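Local coordinates for protein ribulose-bisphosphate carboxylase (Alicyclobacillus acidocaldarius subsp. acidocaldarius, PDB 4NAS) that belongs to the ribulose-bisphosphate carboxylase large-chain family, pairing with a second copy of itself and binding a calcium ion at a site that includes a carboxylated lysine of its TIM-barrel domain, at residues 97-102 / 108-113; 147-152 / 158-163; 301-304 / 310-313; 347-352 / 383-388. All blocks are in the same frame, centred on the assembly; numbering follows the deposited sequence.

Contact 1: residues 97-102 / 108-113; sequences TVFGKL and IRLERL
Arg-109, whose CA packs on Phe-99 CZ, sends its guanidinium along the strand to Glu-111, and NH1 meets OE2 at 2.9 Å in a salt bridge bent to 143° at the hydrogen. That polar pair lies on one side of the strand; the apolar contact fills the other. Leu-110 CB sits 4.0 Å from the centroid of the Phe-99 ring, only 8° off its normal, a CH-pi contact centred on the face. Ile-108 O lies in the ring plane at the edge, 3.6 Å from Phe-99 CZ, so the aromatic C-H faces a carbonyl. Ile-108 CG1 is anti to the backbone N (chi1 -176°), which carries CD1 out to Leu-102 CD1, 3.6 Å away, while CG2 rests on Leu-102 O and Phe-99 CE1. Farther along, Val-98 CG2 touches CD2 of both Leu-110 and Leu-113. These leucines, three residues apart, both point toward the helix end, and between them Glu-111 and Arg-112 both face Thr-16. Phe-99 also packs on Ala-273 of the second subunit, and Lys-101 on its Glu-179, a residue of the metal site. The arrangement is a helix end and turn packed on a mixed beta sheet, on a strand that carries a classic beta bulge, in the family's N-terminal domain.

Contact 2: residues 147-152 / 158-163; sequences SIFKAC and DELVEA
A chi1 of -88° at Phe-149 swings its ring out of the 147-152 loop toward the helix, and Leu-160 answers with CG anti to its own carbonyl carbon (chi1 -75°), which brings CD2 back over the loop. The ring meets the helix backbone with its rim: Leu-160 O lies near the ring plane, 3.7 Å from Phe-149 CE2 and somewhat farther from CZ, an approach in which the slightly positive aromatic C-H groups face a carbonyl oxygen. Ala-163, one turn on, sets its CB 3.9 Å from the same CE2, arriving obliquely. Leu-160 CD2 lies 4.1 Å from Phe-149 CE2 and reaches the loop backbone as well, with Ala-151 O and Cys-152 O each at 4.1 Å. The contact therefore joins methyl groups of the helix to the ring and to two loop carbonyls. Phe-164 and Gln-167 of the helix, with Val-175, add to the packing of Phe-149. Cys-152 packs on Asp-178, which belongs to the calcium site, and Glu-159 forms a salt bridge with Arg-49 of the second subunit. This is the loop-to-helix step of a beta-alpha unit of the TIM barrel, beside the metal site.

Contact 3: residues 301-304 / 310-313; sequences IFPS and TLGR
An ST turn at Thr-310 leads into helix 313-324 and faces the end of strand 299-303, where O of the following Ser-304 meets the threonine. Thr-310 OG1 accepts from Gly-312 N at 2.8 Å, with an N-H...O angle of 145°. The threonine's chi1 of 77° places OG1 between the backbone N and carbonyl carbon, leaving CG2 beside the N; Thr-310 CB and CG2 each lie 3.6 Å from Ser-304 O. Gly-312 is the N-cap of the helix. The loop is that of a TIM-barrel beta-alpha unit, and by its place in the order of strands it probably corresponds to loop 6 of the family. Its two ends are also joined by a water, which donates to Pro-303 O at 3.0 Å and accepts from Leu-311 N at 2.9 Å, satisfying both backbone groups where strand and loop do not pair directly. Beside this bridge the pyrrolidine ring of Pro-303 meets the leucine at about a right angle, CG to Leu-311 CD2 at 4.0 Å. Leu-311 continues onto Thr-316 and Leu-319 of the helix, while Pro-303 packs on Leu-288 and on Met-104 of the second subunit. Ser-304 points its CB away from 310-313, and its OG bonds to Ala-338 O and to Tyr-306 N.

Contact 4: residues 347-352 / 383-388; sequences RLYQDF and WAVEHG
Helices 345-352 and 371-386 approach most closely at Tyr-349 and Val-385, whose CA atoms are 8.3 Å apart. Both residues direct their CB toward the opposite helix. Val-385 CG1, anti to its backbone N (chi1 173°), stands over the middle of the tyrosine ring, 3.6 Å from the Tyr-349 centroid and 2° off the normal; one methyl thus covers the ring face in a CH-pi contact. Val-385 CG2 lies against one side of the same ring, 3.9 Å from Tyr-349 CD1. The polar end is linked through water: Tyr-349 OH lies 2.9 Å from a water in the plane of its ring, and that water donates to Glu-386 OE2 at 3.2 Å. Two helices of the TIM-barrel domain are brought together here, separated in the chain by strand 357-359 and the short helix 362-365, and the contact lies at the protein surface. Just beyond it the second helix closes with a Schellman motif, in which Gly-388 N bonds to Val-385 O at 3.1 Å and Val-389 N to Ala-384 O. His-387 adds a side-chain bond, ND1 to Trp-383 O at 3.0 Å and 161°, and the same oxygen takes His-387 N from the other face of the carbonyl plane. The imidazole thereby lies over the rim of the Trp-383 indole, which also makes a cation-pi contact with Arg-398.

In the fold
Contacts 1 and 2 are buried, contact 3 is partly so, and contact 4 is on the surface. Contact 1 belongs to the N-terminal domain and lies across the chain's centre from contacts 2 and 4; the other three are all within the barrel domain. Contacts 1 and 2 both rest on a phenylalanine with a carbonyl at its rim. Contacts 1, 2 and 3 all touch the second subunit; contact 4 does not. Contacts 1 and 2 join their segments by apolar packing, whereas in the less buried contacts 3 and 4 a water bridges them, between backbone groups in contact 3 and side chains in contact 4. These last two meet directly, Phe-302 CZ lying 4.1 Å from Phe-352 CE1.

Contact 1: residues 97-102 / 108-113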
loop_
_atom_site.group_PDB
_atom_site.type_symbol
_atom_site.label_atom_id
_atom_site.label_comp_id
_atom_site.label_asym_id
_atom_site.label_seq_id
_atom_site.Cartn_x
_atom_site.Cartn_y
_atom_site.Cartn_z
ATOM N N THR B 97 11.515 5.416 3.873
ATOM C CA THR B 97 12.768 6.137 3.630
ATOM C C THR B 97 12.873 6.615 2.175
ATOM O O THR B 97 13.135 7.790 1.925
ATOM C CB THR B 97 13.970 5.266 4.007
ATOM O OG1 THR B 97 13.861 4.888 5.391
ATOM C CG2 THR B 97 15.305 6.001 3.736
ATOM N N VAL B 98 12.651 5.725 1.206
ATOM C CA VAL B 98 12.924 6.099 -0.191
ATOM C C VAL B 98 11.785 6.812 -0.925
ATOM O O VAL B 98 12.027 7.487 -1.930
ATOM C CB VAL B 98 13.433 4.903 -1.037
ATOM C CG1 VAL B 98 14.635 4.226 -0.369
ATOM C CG2 VAL B 98 12.316 3.900 -1.293
ATOM N N PHE B 99 10.552 6.649 -0.443
ATOM C CA PHE B 99 9.380 7.202 -1.128
ATOM C C PHE B 99 8.240 7.340 -0.118
ATOM O O PHE B 99 7.102 6.937 -0.377
ATOM C CB PHE B 99 8.972 6.327 -2.324
ATOM C CG PHE B 99 8.393 7.113 -3.494
ATOM C CD1 PHE B 99 9.061 8.209 -4.012
ATOM C CD2 PHE B 99 7.176 6.755 -4.057
ATOM C CE1 PHE B 99 8.537 8.922 -5.078
ATOM C CE2 PHE B 99 6.636 7.466 -5.123
ATOM C CZ PHE B 99 7.308 8.553 -5.631
ATOM N N GLY B 100 8.568 7.914 1.037
ATOM C CA GLY B 100 7.609 8.065 2.127
ATOM C C GLY B 100 6.968 9.432 2.007
ATOM O O GLY B 100 5.952 9.619 1.308
ATOM N N LYS B 101 7.587 10.395 2.678
ATOM C CA LYS B 101 7.220 11.790 2.509
ATOM C C LYS B 101 7.495 12.227 1.076
ATOM O O LYS B 101 6.788 13.068 0.541
ATOM C CB LYS B 101 8.005 12.672 3.474
ATOM C CG LYS B 101 7.661 14.138 3.348
ATOM C CD LYS B 101 8.892 15.014 3.438
ATOM C CE LYS B 101 9.355 15.157 4.871
ATOM N NZ LYS B 101 10.726 15.742 4.972
ATOM N N LEU B 102 8.527 11.655 0.454
ATOM C CA LEU B 102 8.915 12.091 -0.887
ATOM C C LEU B 102 7.825 11.825 -1.925
ATOM O O LEU B 102 7.725 12.552 -2.925
ATOM C CB LEU B 102 10.226 11.437 -1.317
ATOM C CG LEU B 102 10.874 11.870 -2.631
ATOM C CD1 LEU B 102 11.138 13.376 -2.673
ATOM C CD2 LEU B 102 12.178 11.109 -2.803
ATOM N N ILE B 108 6.559 13.265 -9.124
ATOM C CA ILE B 108 7.799 12.533 -8.878
ATOM C C ILE B 108 7.445 11.048 -8.854
ATOM O O ILE B 108 6.363 10.698 -8.411
ATOM C CB ILE B 108 8.435 12.928 -7.517
ATOM C CG1 ILE B 108 9.772 12.229 -7.324
ATOM C CG2 ILE B 108 7.473 12.648 -6.307
ATOM C CD1 ILE B 108 10.613 12.881 -6.223
ATOM N N ARG B 109 8.344 10.203 -9.338
ATOM C CA ARG B 109 8.072 8.769 -9.450
ATOM C C ARG B 109 9.331 7.970 -9.192
ATOM O O ARG B 109 10.397 8.271 -9.754
ATOM C CB ARG B 109 7.530 8.479 -10.860
ATOM C CG ARG B 109 7.193 7.040 -11.184
ATOM C CD ARG B 109 6.688 6.950 -12.644
ATOM N NE ARG B 109 5.727 5.867 -12.840
ATOM C CZ ARG B 109 5.993 4.726 -13.453
ATOM N NH1 ARG B 109 7.200 4.494 -13.949
ATOM N NH2 ARG B 109 5.044 3.811 -13.567
ATOM N N LEU B 110 9.217 6.937 -8.362
ATOM C CA LEU B 110 10.350 6.050 -8.087
ATOM C C LEU B 110 10.539 5.020 -9.209
ATOM O O LEU B 110 9.648 4.181 -9.464
ATOM C CB LEU B 110 10.148 5.359 -6.730
ATOM C CG LEU B 110 11.207 4.333 -6.311
ATOM C CD1 LEU B 110 12.573 4.994 -6.109
ATOM C CD2 LEU B 110 10.734 3.677 -5.012
ATOM N N GLU B 111 11.701 5.088 -9.860
ATOM C CA GLU B 111 11.987 4.374 -11.105
ATOM C C GLU B 111 12.890 3.172 -10.895
ATOM O O GLU B 111 12.811 2.176 -11.623
ATOM C CB GLU B 111 12.711 5.311 -12.082
ATOM C CG GLU B 111 11.888 6.488 -12.587
ATOM C CD GLU B 111 10.945 6.092 -13.700
ATOM O OE1 GLU B 111 11.237 6.424 -14.870
ATOM O OE2 GLU B 111 9.922 5.439 -13.407
ATOM N N ARG B 112 13.791 3.285 -9.931
ATOM C CA ARG B 112 14.787 2.246 -9.729
ATOM C C ARG B 112 15.260 2.197 -8.280
ATOM O O ARG B 112 15.417 3.239 -7.610
ATOM C CB ARG B 112 15.983 2.439 -10.672
ATOM C CG ARG B 112 17.021 1.306 -10.578
ATOM C CD ARG B 112 18.261 1.538 -11.452
ATOM N NE ARG B 112 19.098 0.338 -11.484
ATOM C CZ ARG B 112 20.263 0.246 -12.113
ATOM N NH1 ARG B 112 20.752 1.294 -12.753
ATOM N NH2 ARG B 112 20.948 -0.892 -12.091
ATOM N N LEU B 113 15.452 0.973 -7.796
ATOM C CA LEU B 113 16.090 0.744 -6.503
ATOM C C LEU B 113 17.275 -0.179 -6.680
ATOM O O LEU B 113 17.129 -1.345 -7.073
ATOM C CB LEU B 113 15.112 0.116 -5.517
ATOM C CG LEU B 113 14.026 1.031 -4.962
ATOM C CD1 LEU B 113 13.064 0.186 -4.109
ATOM C CD2 LEU B 113 14.584 2.199 -4.140
#

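Contact 2: residues 147-152 / 158-163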
loop_
_atom_site.group_PDB
_atom_site.type_symbol
_atom_site.label_atom_id
_atom_site.label_comp_id
_atom_site.label_asym_id
_atom_site.label_seq_id
_atom_site.Cartn_x
_atom_site.Cartn_y
_atom_site.Cartn_z
ATOM N N SER B 147 -5.671 -22.766 -14.233
ATOM C CA SER B 147 -7.049 -22.326 -14.527
ATOM C C SER B 147 -7.582 -21.443 -13.381
ATOM O O SER B 147 -7.132 -21.546 -12.239
ATOM C CB SER B 147 -7.973 -23.536 -14.799
ATOM O OG SER B 147 -9.261 -23.139 -15.257
ATOM N N ILE B 148 -8.493 -20.524 -13.694
ATOM C CA ILE B 148 -9.085 -19.669 -12.673
ATOM C C ILE B 148 -10.595 -19.867 -12.612
ATOM O O ILE B 148 -11.254 -19.837 -13.646
ATOM C CB ILE B 148 -8.817 -18.175 -12.972
ATOM C CG1 ILE B 148 -7.316 -17.927 -13.169
ATOM C CG2 ILE B 148 -9.415 -17.303 -11.883
ATOM C CD1 ILE B 148 -6.976 -16.722 -14.028
ATOM N N PHE B 149 -11.134 -20.059 -11.408
ATOM C CA PHE B 149 -12.585 -20.129 -11.193
ATOM C C PHE B 149 -13.309 -18.988 -11.887
ATOM O O PHE B 149 -12.964 -17.828 -11.708
ATOM C CB PHE B 149 -12.931 -20.080 -9.698
ATOM C CG PHE B 149 -12.951 -21.414 -9.042
ATOM C CD1 PHE B 149 -11.775 -22.005 -8.605
ATOM C CD2 PHE B 149 -14.144 -22.099 -8.874
ATOM C CE1 PHE B 149 -11.804 -23.261 -8.013
ATOM C CE2 PHE B 149 -14.163 -23.341 -8.275
ATOM C CZ PHE B 149 -12.995 -23.918 -7.845
ATOM N N LYS B 150 -14.324 -19.307 -12.672
ATOM C CA LYS B 150 -15.056 -18.239 -13.349
ATOM C C LYS B 150 -16.049 -17.553 -12.397
ATOM O O LYS B 150 -16.400 -16.378 -12.587
ATOM C CB LYS B 150 -15.749 -18.766 -14.613
ATOM C CG LYS B 150 -16.938 -19.676 -14.371
ATOM C CD LYS B 150 -17.453 -20.229 -15.688
ATOM C CE LYS B 150 -18.647 -21.148 -15.480
ATOM N NZ LYS B 150 -18.878 -22.005 -16.672
ATOM N N ALA B 151 -16.461 -18.275 -11.356
ATOM C CA ALA B 151 -17.507 -17.814 -10.426
ATOM C C ALA B 151 -17.345 -18.457 -9.050
ATOM O O ALA B 151 -17.188 -19.677 -8.950
ATOM C CB ALA B 151 -18.888 -18.120 -10.982
ATOM N N CYS B 152 -17.400 -17.648 -7.992
ATOM C CA CYS B 152 -17.167 -18.152 -6.635
ATOM C C CYS B 152 -18.269 -17.751 -5.649
ATOM O O CYS B 152 -19.014 -18.600 -5.133
ATOM C CB CYS B 152 -15.818 -17.657 -6.112
ATOM S SG CYS B 152 -14.398 -18.165 -7.109
ATOM N N ASP B 158 -20.830 -27.740 -2.937
ATOM C CA ASP B 158 -21.088 -28.744 -3.966
ATOM C C ASP B 158 -20.946 -28.185 -5.380
ATOM O O ASP B 158 -20.337 -28.819 -6.251
ATOM C CB ASP B 158 -22.480 -29.353 -3.799
ATOM C CG ASP B 158 -22.491 -30.541 -2.855
ATOM O OD1 ASP B 158 -21.849 -30.478 -1.783
ATOM O OD2 ASP B 158 -23.153 -31.545 -3.191
ATOM N N GLU B 159 -21.519 -27.011 -5.613
ATOM C CA GLU B 159 -21.405 -26.364 -6.912
ATOM C C GLU B 159 -19.953 -26.003 -7.199
ATOM O O GLU B 159 -19.467 -26.171 -8.318
ATOM C CB GLU B 159 -22.279 -25.110 -6.964
ATOM C CG GLU B 159 -23.741 -25.431 -6.928
ATOM C CD GLU B 159 -24.623 -24.230 -6.693
ATOM O OE1 GLU B 159 -25.863 -24.372 -6.826
ATOM O OE2 GLU B 159 -24.099 -23.153 -6.369
ATOM N N LEU B 160 -19.270 -25.508 -6.173
ATOM C CA LEU B 160 -17.864 -25.157 -6.290
ATOM C C LEU B 160 -17.037 -26.383 -6.685
ATOM O O LEU B 160 -16.184 -26.320 -7.576
ATOM C CB LEU B 160 -17.374 -24.571 -4.968
ATOM C CG LEU B 160 -17.827 -23.134 -4.688
ATOM C CD1 LEU B 160 -17.425 -22.721 -3.272
ATOM C CD2 LEU B 160 -17.224 -22.198 -5.738
ATOM N N VAL B 161 -17.321 -27.506 -6.034
ATOM C CA VAL B 161 -16.559 -28.732 -6.240
ATOM C C VAL B 161 -16.647 -29.196 -7.684
ATOM O O VAL B 161 -15.634 -29.579 -8.295
ATOM C CB VAL B 161 -17.018 -29.840 -5.266
ATOM C CG1 VAL B 161 -16.736 -31.241 -5.832
ATOM C CG2 VAL B 161 -16.365 -29.642 -3.899
ATOM N N GLU B 162 -17.858 -29.133 -8.231
ATOM C CA GLU B 162 -18.098 -29.523 -9.613
ATOM C C GLU B 162 -17.322 -28.631 -10.566
ATOM O O GLU B 162 -16.773 -29.106 -11.569
ATOM C CB GLU B 162 -19.589 -29.461 -9.940
ATOM C CG GLU B 162 -19.888 -29.590 -11.416
ATOM N N ALA B 163 -17.283 -27.338 -10.240
ATOM C CA ALA B 163 -16.582 -26.355 -11.048
ATOM C C ALA B 163 -15.086 -26.641 -10.969
ATOM O O ALA B 163 -14.356 -26.446 -11.938
ATOM C CB ALA B 163 -16.891 -24.940 -10.554
#

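Contact 3: residues 301-304 / 310-313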
loop_
_atom_site.group_PDB
_atom_site.type_symbol
_atom_site.label_atom_id
_atom_site.label_comp_id
_atom_site.label_asym_id
_atom_site.label_seq_id
_atom_site.Cartn_x
_atom_site.Cartn_y
_atom_site.Cartn_z
ATOM N N ILE B 301 2.090 -13.130 -10.635
ATOM C CA ILE B 301 1.111 -12.812 -11.670
ATOM C C ILE B 301 1.244 -11.320 -11.991
ATOM O O ILE B 301 1.311 -10.506 -11.084
ATOM C CB ILE B 301 -0.323 -13.068 -11.132
ATOM C CG1 ILE B 301 -0.519 -14.545 -10.761
ATOM C CG2 ILE B 301 -1.386 -12.525 -12.112
ATOM C CD1 ILE B 301 -1.840 -14.827 -10.025
ATOM N N PHE B 302 1.311 -10.972 -13.272
ATOM C CA PHE B 302 1.461 -9.576 -13.700
ATOM C C PHE B 302 0.820 -9.448 -15.086
ATOM O O PHE B 302 0.635 -10.467 -15.774
ATOM C CB PHE B 302 2.963 -9.154 -13.713
ATOM C CG PHE B 302 3.845 -10.051 -14.548
ATOM C CD1 PHE B 302 4.414 -11.190 -13.999
ATOM C CD2 PHE B 302 4.076 -9.772 -15.899
ATOM C CE1 PHE B 302 5.209 -12.029 -14.776
ATOM C CE2 PHE B 302 4.874 -10.614 -16.690
ATOM C CZ PHE B 302 5.436 -11.750 -16.129
ATOM N N PRO B 303 0.408 -8.225 -15.491
ATOM C CA PRO B 303 -0.251 -8.068 -16.800
ATOM C C PRO B 303 0.679 -8.430 -17.951
ATOM O O PRO B 303 1.824 -7.960 -17.928
ATOM C CB PRO B 303 -0.578 -6.562 -16.843
ATOM C CG PRO B 303 -0.704 -6.174 -15.441
ATOM C CD PRO B 303 0.257 -7.016 -14.657
ATOM N N SER B 304 0.221 -9.254 -18.905
ATOM C CA SER B 304 1.046 -9.663 -20.054
ATOM C C SER B 304 1.139 -8.550 -21.089
ATOM O O SER B 304 0.376 -7.585 -21.037
ATOM C CB SER B 304 0.472 -10.890 -20.766
ATOM O OG SER B 304 -0.661 -10.524 -21.568
ATOM N N THR B 310 -1.053 -3.087 -21.169
ATOM C CA THR B 310 0.165 -3.796 -20.782
ATOM C C THR B 310 0.963 -2.948 -19.788
ATOM O O THR B 310 0.527 -1.867 -19.375
ATOM C CB THR B 310 1.051 -4.134 -21.998
ATOM O OG1 THR B 310 1.741 -2.948 -22.423
ATOM C CG2 THR B 310 0.209 -4.649 -23.156
ATOM N N LEU B 311 2.121 -3.445 -19.394
ATOM C CA LEU B 311 3.012 -2.655 -18.550
ATOM C C LEU B 311 3.927 -1.860 -19.448
ATOM O O LEU B 311 4.633 -0.973 -18.985
ATOM C CB LEU B 311 3.845 -3.564 -17.642
ATOM C CG LEU B 311 3.098 -4.318 -16.532
ATOM C CD1 LEU B 311 4.092 -5.076 -15.664
ATOM C CD2 LEU B 311 2.208 -3.411 -15.665
ATOM N N GLY B 312 3.907 -2.177 -20.743
ATOM C CA GLY B 312 4.923 -1.679 -21.649
ATOM C C GLY B 312 6.175 -2.544 -21.664
ATOM O O GLY B 312 6.543 -3.174 -20.658
ATOM N N ARG B 313 6.843 -2.561 -22.812
ATOM C CA ARG B 313 8.010 -3.407 -23.019
ATOM C C ARG B 313 9.059 -3.289 -21.927
ATOM O O ARG B 313 9.538 -4.293 -21.384
ATOM C CB ARG B 313 8.676 -3.053 -24.345
ATOM C CG ARG B 313 10.037 -3.684 -24.529
ATOM C CD ARG B 313 9.929 -5.196 -24.560
ATOM N NE ARG B 313 8.944 -5.655 -25.533
ATOM C CZ ARG B 313 8.475 -6.897 -25.587
ATOM N NH1 ARG B 313 7.577 -7.232 -26.508
ATOM N NH2 ARG B 313 8.906 -7.802 -24.717
HETATM O O HOH W 1 3.146 -6.088 -19.832
#

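Contact 4: residues 347-352 / 383-388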
loop_
_atom_site.group_PDB
_atom_site.type_symbol
_atom_site.label_atom_id
_atom_site.label_comp_id
_atom_site.label_asym_id
_atom_site.label_seq_id
_atom_site.Cartn_x
_atom_site.Cartn_y
_atom_site.Cartn_z
ATOM N N ARG B 347 4.622 -18.361 -28.893
ATOM C CA ARG B 347 5.182 -17.047 -28.607
ATOM C C ARG B 347 5.580 -16.991 -27.151
ATOM O O ARG B 347 6.628 -16.430 -26.805
ATOM C CB ARG B 347 4.185 -15.929 -28.934
ATOM C CG ARG B 347 4.652 -14.529 -28.538
ATOM C CD ARG B 347 6.049 -14.184 -29.099
ATOM N NE ARG B 347 5.999 -13.776 -30.500
ATOM C CZ ARG B 347 5.710 -12.540 -30.897
ATOM N NH1 ARG B 347 5.674 -12.253 -32.188
ATOM N NH2 ARG B 347 5.448 -11.593 -29.996
ATOM N N LEU B 348 4.750 -17.569 -26.292
ATOM C CA LEU B 348 5.066 -17.577 -24.864
ATOM C C LEU B 348 6.329 -18.379 -24.551
ATOM O O LEU B 348 7.094 -18.003 -23.669
ATOM C CB LEU B 348 3.862 -18.023 -24.027
ATOM C CG LEU B 348 2.753 -16.961 -23.996
ATOM C CD1 LEU B 348 1.442 -17.511 -23.422
ATOM C CD2 LEU B 348 3.212 -15.706 -23.218
ATOM N N TYR B 349 6.559 -19.468 -25.283
ATOM C CA TYR B 349 7.806 -20.213 -25.137
ATOM C C TYR B 349 9.002 -19.330 -25.486
ATOM O O TYR B 349 10.049 -19.387 -24.845
ATOM C CB TYR B 349 7.813 -21.425 -26.056
ATOM C CG TYR B 349 7.352 -22.723 -25.440
ATOM C CD1 TYR B 349 6.000 -23.062 -25.422
ATOM C CD2 TYR B 349 8.266 -23.646 -24.935
ATOM C CE1 TYR B 349 5.571 -24.264 -24.894
ATOM C CE2 TYR B 349 7.838 -24.859 -24.399
ATOM C CZ TYR B 349 6.486 -25.157 -24.386
ATOM O OH TYR B 349 6.032 -26.344 -23.856
ATOM N N GLN B 350 8.838 -18.515 -26.518
ATOM C CA GLN B 350 9.917 -17.653 -26.974
ATOM C C GLN B 350 10.178 -16.521 -25.994
ATOM O O GLN B 350 11.328 -16.228 -25.695
ATOM C CB GLN B 350 9.616 -17.132 -28.374
ATOM C CG GLN B 350 9.687 -18.221 -29.408
ATOM C CD GLN B 350 9.214 -17.758 -30.744
ATOM O OE1 GLN B 350 8.439 -16.805 -30.844
ATOM N NE2 GLN B 350 9.680 -18.415 -31.790
ATOM N N ASP B 351 9.108 -15.938 -25.449
ATOM C CA ASP B 351 9.221 -14.873 -24.455
ATOM C C ASP B 351 9.797 -15.343 -23.111
ATOM O O ASP B 351 10.637 -14.664 -22.513
ATOM C CB ASP B 351 7.858 -14.211 -24.186
ATOM C CG ASP B 351 7.399 -13.298 -25.314
ATOM O OD1 ASP B 351 8.145 -13.106 -26.288
ATOM O OD2 ASP B 351 6.274 -12.764 -25.227
ATOM N N PHE B 352 9.345 -16.490 -22.617
ATOM C CA PHE B 352 9.692 -16.867 -21.240
ATOM C C PHE B 352 10.466 -18.179 -21.068
ATOM O O PHE B 352 11.049 -18.422 -20.011
ATOM C CB PHE B 352 8.433 -16.904 -20.367
ATOM C CG PHE B 352 7.701 -15.590 -20.291
ATOM C CD1 PHE B 352 8.042 -14.643 -19.348
ATOM C CD2 PHE B 352 6.644 -15.323 -21.150
ATOM C CE1 PHE B 352 7.366 -13.430 -19.272
ATOM C CE2 PHE B 352 5.960 -14.120 -21.086
ATOM C CZ PHE B 352 6.321 -13.169 -20.139
ATOM N N TRP B 383 2.429 -29.852 -26.545
ATOM C CA TRP B 383 2.890 -30.989 -27.342
ATOM C C TRP B 383 3.448 -30.556 -28.699
ATOM O O TRP B 383 4.504 -31.026 -29.124
ATOM C CB TRP B 383 1.777 -32.021 -27.546
ATOM C CG TRP B 383 2.257 -33.232 -28.310
ATOM C CD1 TRP B 383 2.751 -34.389 -27.782
ATOM C CD2 TRP B 383 2.307 -33.389 -29.733
ATOM N NE1 TRP B 383 3.100 -35.259 -28.785
ATOM C CE2 TRP B 383 2.835 -34.671 -29.993
ATOM C CE3 TRP B 383 1.952 -32.573 -30.812
ATOM C CZ2 TRP B 383 3.022 -35.155 -31.287
ATOM C CZ3 TRP B 383 2.139 -33.054 -32.094
ATOM C CH2 TRP B 383 2.670 -34.333 -32.321
ATOM N N ALA B 384 2.740 -29.656 -29.365
ATOM C CA ALA B 384 3.141 -29.252 -30.705
ATOM C C ALA B 384 4.519 -28.611 -30.649
ATOM O O ALA B 384 5.403 -28.948 -31.440
ATOM C CB ALA B 384 2.117 -28.300 -31.323
ATOM N N VAL B 385 4.693 -27.692 -29.708
ATOM C CA VAL B 385 5.976 -27.004 -29.543
ATOM C C VAL B 385 7.120 -27.972 -29.270
ATOM O O VAL B 385 8.179 -27.888 -29.897
ATOM C CB VAL B 385 5.937 -25.985 -28.403
ATOM C CG1 VAL B 385 7.336 -25.421 -28.154
ATOM C CG2 VAL B 385 4.965 -24.871 -28.721
ATOM N N GLU B 386 6.897 -28.883 -28.327
ATOM C CA GLU B 386 7.906 -29.863 -27.944
ATOM C C GLU B 386 8.345 -30.710 -29.124
ATOM O O GLU B 386 9.483 -31.171 -29.171
ATOM C CB GLU B 386 7.377 -30.775 -26.843
ATOM C CG GLU B 386 7.292 -30.133 -25.462
ATOM C CD GLU B 386 6.835 -31.125 -24.402
ATOM O OE1 GLU B 386 6.605 -32.305 -24.755
ATOM O OE2 GLU B 386 6.701 -30.730 -23.222
ATOM N N HIS B 387 7.441 -30.923 -30.074
ATOM C CA HIS B 387 7.752 -31.776 -31.219
ATOM C C HIS B 387 7.988 -31.004 -32.521
ATOM O O HIS B 387 8.078 -31.599 -33.602
ATOM C CB HIS B 387 6.696 -32.873 -31.379
ATOM C CG HIS B 387 6.666 -33.840 -30.233
ATOM N ND1 HIS B 387 5.970 -33.594 -29.070
ATOM C CD2 HIS B 387 7.280 -35.033 -30.059
ATOM C CE1 HIS B 387 6.140 -34.604 -28.235
ATOM N NE2 HIS B 387 6.928 -35.492 -28.813
ATOM N N GLY B 388 8.120 -29.684 -32.405
ATOM C CA GLY B 388 8.437 -28.846 -33.548
ATOM C C GLY B 388 7.325 -28.801 -34.578
ATOM O O GLY B 388 7.533 -28.396 -35.720
HETATM O O HOH W 2 8.254 -27.989 -23.046
#